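Local coordinates for RND efflux system, outer membrane lipoprotein, NodT family (Burkholderia mallei, PDB 6U94) that probably serves as the outer membrane channel component of an RND-type efflux system, exporting compounds from the cell, at residues R50-D55 with S447-Y452. Residues are numbered along the deposited sequence; the frame is centred on the assembly and turned at random.
Sequences RNFLAD and SRVTLY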
loop_
_atom_site.group_PDB
_atom_site.type_symbol
_atom_site.label_atom_id
_atom_site.label_comp_id
_atom_site.label_asym_id
_atom_site.label_seq_id
_atom_site.Cartn_x
_atom_site.Cartn_y
_atom_site.Cartn_z
ATOM N N ARG A 50 3.965 -8.766 -14.193
ATOM C CA ARG A 50 2.735 -9.014 -14.935
ATOM C C ARG A 50 1.862 -10.072 -14.274
ATOM O O ARG A 50 0.648 -10.081 -14.503
ATOM C CB ARG A 50 3.051 -9.417 -16.378
ATOM C CG ARG A 50 3.594 -8.281 -17.242
ATOM C CD ARG A 50 3.710 -8.693 -18.709
ATOM N NE ARG A 50 2.910 -7.841 -19.587
ATOM C CZ ARG A 50 3.391 -6.805 -20.267
ATOM N NH1 ARG A 50 4.675 -6.487 -20.180
ATOM N NH2 ARG A 50 2.586 -6.086 -21.041
ATOM N N ASN A 51 2.443 -10.966 -13.469
ATOM C CA ASN A 51 1.598 -11.924 -12.770
ATOM C C ASN A 51 0.874 -11.297 -11.587
ATOM O O ASN A 51 -0.150 -11.834 -11.155
ATOM C CB ASN A 51 2.416 -13.135 -12.313
ATOM C CG ASN A 51 3.713 -12.747 -11.636
ATOM O OD1 ASN A 51 3.891 -11.605 -11.209
ATOM N ND2 ASN A 51 4.629 -13.702 -11.531
ATOM N N PHE A 52 1.359 -10.167 -11.077
ATOM C CA PHE A 52 0.736 -9.494 -9.945
ATOM C C PHE A 52 -0.238 -8.410 -10.395
ATOM O O PHE A 52 -1.372 -8.349 -9.910
ATOM C CB PHE A 52 1.818 -8.907 -9.035
ATOM C CG PHE A 52 1.284 -8.083 -7.903
ATOM C CD1 PHE A 52 0.434 -8.641 -6.958
ATOM C CD2 PHE A 52 1.647 -6.755 -7.768
ATOM C CE1 PHE A 52 -0.054 -7.880 -5.908
ATOM C CE2 PHE A 52 1.162 -5.989 -6.722
ATOM C CZ PHE A 52 0.311 -6.556 -5.790
ATOM N N LEU A 53 0.187 -7.554 -11.320
ATOM C CA LEU A 53 -0.684 -6.519 -11.871
ATOM C C LEU A 53 -1.489 -7.138 -13.006
ATOM O O LEU A 53 -0.979 -7.339 -14.110
ATOM C CB LEU A 53 0.135 -5.325 -12.347
ATOM C CG LEU A 53 1.083 -4.746 -11.294
ATOM C CD1 LEU A 53 1.744 -3.482 -11.801
ATOM C CD2 LEU A 53 0.343 -4.476 -9.997
ATOM N N ALA A 54 -2.757 -7.447 -12.732
ATOM C CA ALA A 54 -3.591 -8.169 -13.685
ATOM C C ALA A 54 -4.349 -7.257 -14.638
ATOM O O ALA A 54 -4.644 -7.667 -15.766
ATOM C CB ALA A 54 -4.588 -9.061 -12.940
ATOM N N ASP A 55 -4.669 -6.035 -14.217
ATOM C CA ASP A 55 -5.459 -5.138 -15.052
ATOM C C ASP A 55 -4.666 -4.717 -16.284
ATOM O O ASP A 55 -3.505 -4.308 -16.181
ATOM C CB ASP A 55 -5.890 -3.912 -14.250
ATOM C CG ASP A 55 -6.840 -3.018 -15.017
ATOM O OD1 ASP A 55 -7.924 -3.501 -15.408
ATOM O OD2 ASP A 55 -6.506 -1.834 -15.224
ATOM N N SER A 447 -1.579 -2.206 0.580
ATOM C CA SER A 447 -0.741 -3.107 1.362
ATOM C C SER A 447 -0.336 -4.340 0.563
ATOM O O SER A 447 0.698 -4.948 0.858
ATOM C CB SER A 447 -1.458 -3.520 2.645
ATOM O OG SER A 447 -2.141 -4.741 2.463
ATOM N N ARG A 448 -1.134 -4.734 -0.432
ATOM C CA ARG A 448 -0.718 -5.816 -1.320
ATOM C C ARG A 448 0.411 -5.358 -2.232
ATOM O O ARG A 448 1.327 -6.131 -2.539
ATOM C CB ARG A 448 -1.910 -6.313 -2.138
ATOM C CG ARG A 448 -3.024 -6.911 -1.287
ATOM C CD ARG A 448 -4.361 -6.906 -2.004
ATOM N NE ARG A 448 -4.394 -7.826 -3.137
ATOM C CZ ARG A 448 -5.515 -8.243 -3.718
ATOM N NH1 ARG A 448 -6.691 -7.825 -3.266
ATOM N NH2 ARG A 448 -5.464 -9.081 -4.744
ATOM N N VAL A 449 0.357 -4.100 -2.677
ATOM C CA VAL A 449 1.446 -3.525 -3.457
ATOM C C VAL A 449 2.725 -3.485 -2.631
ATOM O O VAL A 449 3.811 -3.815 -3.124
ATOM C CB VAL A 449 1.050 -2.126 -3.962
ATOM C CG1 VAL A 449 2.274 -1.372 -4.473
ATOM C CG2 VAL A 449 -0.004 -2.243 -5.051
ATOM N N THR A 450 2.615 -3.099 -1.358
ATOM C CA THR A 450 3.791 -3.047 -0.497
ATOM C C THR A 450 4.352 -4.440 -0.237
ATOM O O THR A 450 5.574 -4.622 -0.171
ATOM C CB THR A 450 3.449 -2.355 0.820
ATOM O OG1 THR A 450 2.810 -1.104 0.545
ATOM C CG2 THR A 450 4.713 -2.101 1.629
ATOM N N LEU A 451 3.478 -5.438 -0.092
ATOM C CA LEU A 451 3.953 -6.806 0.070
ATOM C C LEU A 451 4.639 -7.317 -1.193
ATOM O O LEU A 451 5.584 -8.111 -1.107
ATOM C CB LEU A 451 2.795 -7.722 0.458
ATOM C CG LEU A 451 3.143 -9.195 0.696
ATOM C CD1 LEU A 451 4.207 -9.342 1.779
ATOM C CD2 LEU A 451 1.893 -9.984 1.047
ATOM N N TYR A 452 4.182 -6.878 -2.371
ATOM C CA TYR A 452 4.892 -7.206 -3.603
ATOM C C TYR A 452 6.343 -6.738 -3.548
ATOM O O TYR A 452 7.231 -7.402 -4.093
ATOM C CB TYR A 452 4.182 -6.581 -4.806
ATOM C CG TYR A 452 5.054 -6.504 -6.044
ATOM C CD1 TYR A 452 5.787 -5.358 -6.334
ATOM C CD2 TYR A 452 5.147 -7.578 -6.919
ATOM C CE1 TYR A 452 6.593 -5.289 -7.461
ATOM C CE2 TYR A 452 5.944 -7.517 -8.047
ATOM C CZ TYR A 452 6.666 -6.370 -8.314
ATOM O OH TYR A 452 7.461 -6.299 -9.436
#
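F52 and Y452 join the N-terminal loop ahead of helix 56-67 to the C-terminal end of helix 421-454, inside the helical body of a chain of the outer membrane factor family. F52 inserts its ring end first toward the helix. F52 CZ comes to 3.4 Å from R448 O, which lies oblique to the ring. That carbonyl already accepts the helical bond from Y452 N. At the ring edge, F52 CZ also lies 4.0 Å from V449 N. F52 CE2 meets the V449 methyl CG2 at 4.3 Å, an ordinary apolar touch.

Y452 CB lies over one face of the F52 ring, toward its rim, and makes a CH-pi contact 4.0 Å from the F52 ring centroid. The two rings run nearly parallel, with planes at 6°. They are slid so far apart that they barely overlap, and the centroids are 5.2 Å apart. The nearest ring atoms are F52 CD2 and Y452 CD2, at 3.7 Å. F52 CG is anti to the backbone N (chi1 175°), which carries the ring out from the loop to the helix.

Helix 421-454 is one of the long helices of the outer membrane efflux protein fold. The loop lies near the start of the modelled chain and this part of the helix near its end, and the contact joins them. Two polar links do the same: Y452 OH is hydrogen-bonded to G48 O, and N51 ND2 to W459 O. V167 of helix 156-203 touches Y452, and A168 touches V449. The F270 ring also meets F52, with planes at about 25°.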